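Local coordinates for protein BAG family molecular chaperone regulator 2 (Arabidopsis thaliana, PDB 4HWD) that probably acts as a co-chaperone, its BAG domain binding the ATPase domain of HSP70/HSC70 chaperones, and regulates programmed cell death and stress responses, at residues I12-V16 against Q71-L75; L44-M49 against Y78-D83. All coordinates share one frame. Residues are numbered along the deposited sequence.

Contact 1 of 2, residues I12-V16 against Q71-L75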
# COMPACT_ATOMS: atom_id res chain seq x y z
N ILE A 12 -8.41 3.26 5.36
CA ILE A 12 -7.28 2.55 4.79
C ILE A 12 -6.96 3.02 3.36
O ILE A 12 -5.79 3.19 3.01
CB ILE A 12 -7.53 1.04 4.77
CG1 ILE A 12 -7.57 0.51 6.21
CG2 ILE A 12 -6.45 0.35 3.95
CD1 ILE A 12 -8.00 -0.94 6.31
N SER A 13 -8.00 3.20 2.56
CA SER A 13 -7.84 3.64 1.18
C SER A 13 -7.15 4.98 1.16
O SER A 13 -6.31 5.25 0.31
CB SER A 13 -9.20 3.75 0.51
OG SER A 13 -9.81 2.48 0.42
N PHE A 14 -7.52 5.83 2.11
CA PHE A 14 -6.94 7.15 2.25
C PHE A 14 -5.45 7.05 2.58
O PHE A 14 -4.63 7.77 2.01
CB PHE A 14 -7.68 7.88 3.36
CG PHE A 14 -7.07 9.19 3.77
CD1 PHE A 14 -7.42 10.37 3.12
CD2 PHE A 14 -6.17 9.24 4.84
CE1 PHE A 14 -6.89 11.60 3.55
CE2 PHE A 14 -5.64 10.46 5.27
CZ PHE A 14 -6.01 11.64 4.62
N GLN A 15 -5.10 6.16 3.51
CA GLN A 15 -3.70 6.00 3.91
C GLN A 15 -2.91 5.31 2.79
O GLN A 15 -1.76 5.64 2.54
CB GLN A 15 -3.59 5.20 5.22
CG GLN A 15 -2.21 5.26 5.87
CD GLN A 15 -1.66 6.69 5.95
OE1 GLN A 15 -2.41 7.64 6.21
NE2 GLN A 15 -0.36 6.85 5.74
N VAL A 16 -3.54 4.36 2.12
CA VAL A 16 -2.91 3.64 1.03
C VAL A 16 -2.49 4.57 -0.11
O VAL A 16 -1.41 4.40 -0.69
CB VAL A 16 -3.85 2.53 0.49
CG1 VAL A 16 -3.29 1.94 -0.81
CG2 VAL A 16 -4.01 1.46 1.53
N GLN A 71 -8.81 -2.89 -3.20
CA GLN A 71 -7.87 -2.20 -2.34
C GLN A 71 -6.66 -3.06 -1.96
O GLN A 71 -5.52 -2.59 -2.00
CB GLN A 71 -8.59 -1.72 -1.08
CG GLN A 71 -7.84 -0.61 -0.37
CD GLN A 71 -7.73 0.65 -1.21
OE1 GLN A 71 -6.74 1.37 -1.15
NE2 GLN A 71 -8.77 0.93 -2.00
N GLU A 72 -6.88 -4.32 -1.58
CA GLU A 72 -5.73 -5.15 -1.23
C GLU A 72 -5.06 -5.59 -2.53
O GLU A 72 -3.88 -5.94 -2.53
CB GLU A 72 -6.16 -6.36 -0.39
CG GLU A 72 -7.00 -7.39 -1.08
CD GLU A 72 -7.20 -8.60 -0.19
OE1 GLU A 72 -7.81 -8.44 0.89
OE2 GLU A 72 -6.73 -9.70 -0.57
N GLU A 73 -5.82 -5.56 -3.61
CA GLU A 73 -5.32 -5.90 -4.94
C GLU A 73 -4.37 -4.78 -5.39
O GLU A 73 -3.36 -5.01 -6.06
CB GLU A 73 -6.50 -6.02 -5.91
CG GLU A 73 -6.13 -5.95 -7.38
CD GLU A 73 -7.25 -6.43 -8.28
OE1 GLU A 73 -7.16 -6.23 -9.52
OE2 GLU A 73 -8.23 -7.01 -7.76
N ARG A 74 -4.72 -3.55 -5.00
CA ARG A 74 -3.92 -2.37 -5.31
C ARG A 74 -2.66 -2.41 -4.46
O ARG A 74 -1.58 -2.05 -4.93
CB ARG A 74 -4.72 -1.10 -4.99
CG ARG A 74 -3.86 0.12 -4.69
CD ARG A 74 -4.68 1.39 -4.87
NE ARG A 74 -4.99 1.62 -6.28
CZ ARG A 74 -6.08 2.25 -6.70
NH1 ARG A 74 -6.97 2.72 -5.83
NH2 ARG A 74 -6.28 2.43 -8.00
N LEU A 75 -2.82 -2.85 -3.22
CA LEU A 75 -1.71 -2.97 -2.28
C LEU A 75 -0.74 -4.05 -2.73
O LEU A 75 0.47 -3.93 -2.52
CB LEU A 75 -2.23 -3.32 -0.89
CG LEU A 75 -2.59 -2.14 -0.00
CD1 LEU A 75 -3.38 -2.61 1.21
CD2 LEU A 75 -1.31 -1.42 0.42
O HOH W 1 -6.31 3.84 -2.44
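The BAG domain is a three-helix bundle, and here its first and last helices, 2-31 and 63-89, run side by side in the same direction. Over these short segments the axes lie 11.0 Å apart at an angle of 20°, a rather open spacing that is bridged by side chains and one water. I12 starts the segment with its CA-to-CB bond directed toward 71-75, yet its nearest side-chain atom, I12 CG2, stays 4.6 Å from Q71 CG, and the side chain packs on Q51 of helix 38-57. S13 sits level with Q71, their CA atoms 6.8 Å apart. Its OG comes within 3.1 Å of Q71 NE2, but the angle is poor for a hydrogen bond, and the hydroxyl is instead hydrogen-bonded to I9 O in its own helix. The link between these two residues is made by water: the ordered molecule donates to S13 O at 3.1 Å and to Q71 OE1 at 2.8 Å, so the side-chain carbonyl of the buried Q71 is linked through water to the backbone of helix 2-31. One turn on, V16 carries the apolar half of the contact and gives up the most surface of any residue in it. With chi1 near 170°, V16 extends CG1 into the space between Q71, R74 and L75. That methyl lies 3.5 Å from Q71 OE1, 4.3 Å from the aliphatic CD of R74 and 4.1 Å from L75 CD2.

Contact 2 of 2, residues L44-M49 against Y78-D83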
# COMPACT_ATOMS: atom_id res chain seq x y z
N LEU A 44 8.78 1.60 4.26
CA LEU A 44 7.59 1.71 3.42
C LEU A 44 6.97 0.32 3.23
O LEU A 44 5.76 0.18 3.19
CB LEU A 44 7.96 2.31 2.05
CG LEU A 44 6.79 2.70 1.13
CD1 LEU A 44 6.06 3.90 1.75
CD2 LEU A 44 7.29 3.06 -0.27
N MET A 45 7.82 -0.70 3.12
CA MET A 45 7.31 -2.06 2.95
C MET A 45 6.44 -2.48 4.13
O MET A 45 5.38 -3.06 3.94
CB MET A 45 8.46 -3.05 2.78
CG MET A 45 7.99 -4.49 2.57
SD MET A 45 7.07 -4.66 1.04
CE MET A 45 8.45 -4.92 -0.15
N GLU A 46 6.90 -2.20 5.34
CA GLU A 46 6.14 -2.55 6.54
C GLU A 46 4.83 -1.76 6.63
O GLU A 46 3.82 -2.28 7.10
CB GLU A 46 7.00 -2.29 7.79
CG GLU A 46 6.32 -2.64 9.13
CD GLU A 46 5.42 -1.53 9.66
OE1 GLU A 46 5.64 -0.35 9.31
OE2 GLU A 46 4.51 -1.84 10.45
N MET A 47 4.85 -0.51 6.18
CA MET A 47 3.63 0.29 6.22
C MET A 47 2.58 -0.27 5.26
O MET A 47 1.41 -0.39 5.62
CB MET A 47 3.94 1.75 5.90
CG MET A 47 4.65 2.48 7.05
SD MET A 47 5.19 4.16 6.69
CE MET A 47 6.92 4.07 7.09
N LEU A 48 3.00 -0.64 4.05
CA LEU A 48 2.07 -1.21 3.07
C LEU A 48 1.48 -2.50 3.62
O LEU A 48 0.27 -2.71 3.58
CB LEU A 48 2.79 -1.50 1.74
CG LEU A 48 3.33 -0.32 0.93
CD1 LEU A 48 4.31 -0.82 -0.14
CD2 LEU A 48 2.18 0.43 0.29
N MET A 49 2.35 -3.37 4.14
CA MET A 49 1.91 -4.65 4.69
C MET A 49 1.02 -4.43 5.91
O MET A 49 0.05 -5.15 6.12
CB MET A 49 3.12 -5.52 5.07
CG MET A 49 3.96 -6.00 3.89
SD MET A 49 3.04 -7.04 2.72
CE MET A 49 2.82 -8.57 3.69
N TYR A 78 1.45 -2.57 -5.24
CA TYR A 78 2.45 -1.66 -4.68
C TYR A 78 3.61 -2.40 -4.02
O TYR A 78 4.77 -1.99 -4.15
CB TYR A 78 1.81 -0.73 -3.65
CG TYR A 78 0.82 0.26 -4.23
CD1 TYR A 78 0.86 0.61 -5.58
CD2 TYR A 78 -0.12 0.88 -3.41
CE1 TYR A 78 -0.02 1.56 -6.10
CE2 TYR A 78 -1.01 1.83 -3.92
CZ TYR A 78 -0.95 2.17 -5.26
OH TYR A 78 -1.83 3.12 -5.75
N VAL A 79 3.29 -3.47 -3.32
CA VAL A 79 4.30 -4.28 -2.64
C VAL A 79 5.22 -4.91 -3.68
O VAL A 79 6.44 -4.93 -3.51
CB VAL A 79 3.64 -5.40 -1.82
CG1 VAL A 79 4.69 -6.43 -1.40
CG2 VAL A 79 2.95 -4.80 -0.60
N GLU A 80 4.64 -5.40 -4.76
CA GLU A 80 5.41 -6.03 -5.83
C GLU A 80 6.26 -4.99 -6.58
O GLU A 80 7.38 -5.30 -6.99
CB GLU A 80 4.46 -6.76 -6.79
CG GLU A 80 3.59 -7.79 -6.06
CD GLU A 80 2.51 -8.42 -6.93
OE1 GLU A 80 1.90 -7.72 -7.76
OE2 GLU A 80 2.26 -9.63 -6.76
N ALA A 81 5.75 -3.77 -6.74
CA ALA A 81 6.52 -2.72 -7.41
C ALA A 81 7.70 -2.36 -6.51
O ALA A 81 8.83 -2.19 -6.98
CB ALA A 81 5.65 -1.47 -7.66
N LEU A 82 7.44 -2.26 -5.21
CA LEU A 82 8.47 -1.93 -4.24
C LEU A 82 9.53 -3.02 -4.20
O LEU A 82 10.71 -2.73 -3.98
CB LEU A 82 7.83 -1.72 -2.85
CG LEU A 82 8.72 -1.21 -1.71
CD1 LEU A 82 9.60 -0.05 -2.17
CD2 LEU A 82 7.83 -0.77 -0.55
N ASP A 83 9.13 -4.27 -4.41
CA ASP A 83 10.11 -5.37 -4.43
C ASP A 83 11.12 -5.11 -5.55
O ASP A 83 12.31 -5.39 -5.41
CB ASP A 83 9.44 -6.72 -4.69
CG ASP A 83 8.60 -7.20 -3.53
OD1 ASP A 83 8.98 -6.97 -2.37
OD2 ASP A 83 7.56 -7.84 -3.80
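M45 adopts a t, p, p conformation that swings its thioether across to the facing helix: M45 SD rests 3.8 Å from V79 CG1, while M45 CE lies 4.0 Å from L82 CG and abuts the carboxylate of D83, 3.1 Å from D83 OD1. L82, a t, p rotamer with chi2 near 45°, sends CD2 the other way across the gap, to 3.5 Å from L48 CD1, 3.9 Å from L44 CD2 and 3.7 Å from the backbone M45 N. This interdigitation joins the antiparallel helices 38-57 and 63-89 of the BAG three-helix bundle, whose local axes approach to 10.3 Å at 165°. L48, an m, t rotamer, places CB 4.0 Å from V79 CG2 and CD2 4.1 Å from Y78 CB. From there the Y78 side chain reaches over to helix 2-31 and touches A20. At the solvent-exposed margin M49 is m at all three chi angles, a compact conformation that leaves M49 SD 4.0 Å from V79 CG2.

Helix 63-89 is common to both contacts, which lie about 11 Å apart between their centres and close to the middle of the chain. Along the sequence the segments come in the order 12-16, 44-49, 71-75, 78-83, so the two pairings alternate: contact 1 ties the last helix to the first in parallel, contact 2 ties it to the second in antiparallel. Together they reflect the up-down-up course of the BAG bundle. The contacts also meet directly, V16 CG1 packing 3.9 Å from Y78 CE2 and L75 CD2 3.8 Å from L48 O. Packing is thus continuous from one helix pair to the other in this probable HSP70-binding domain.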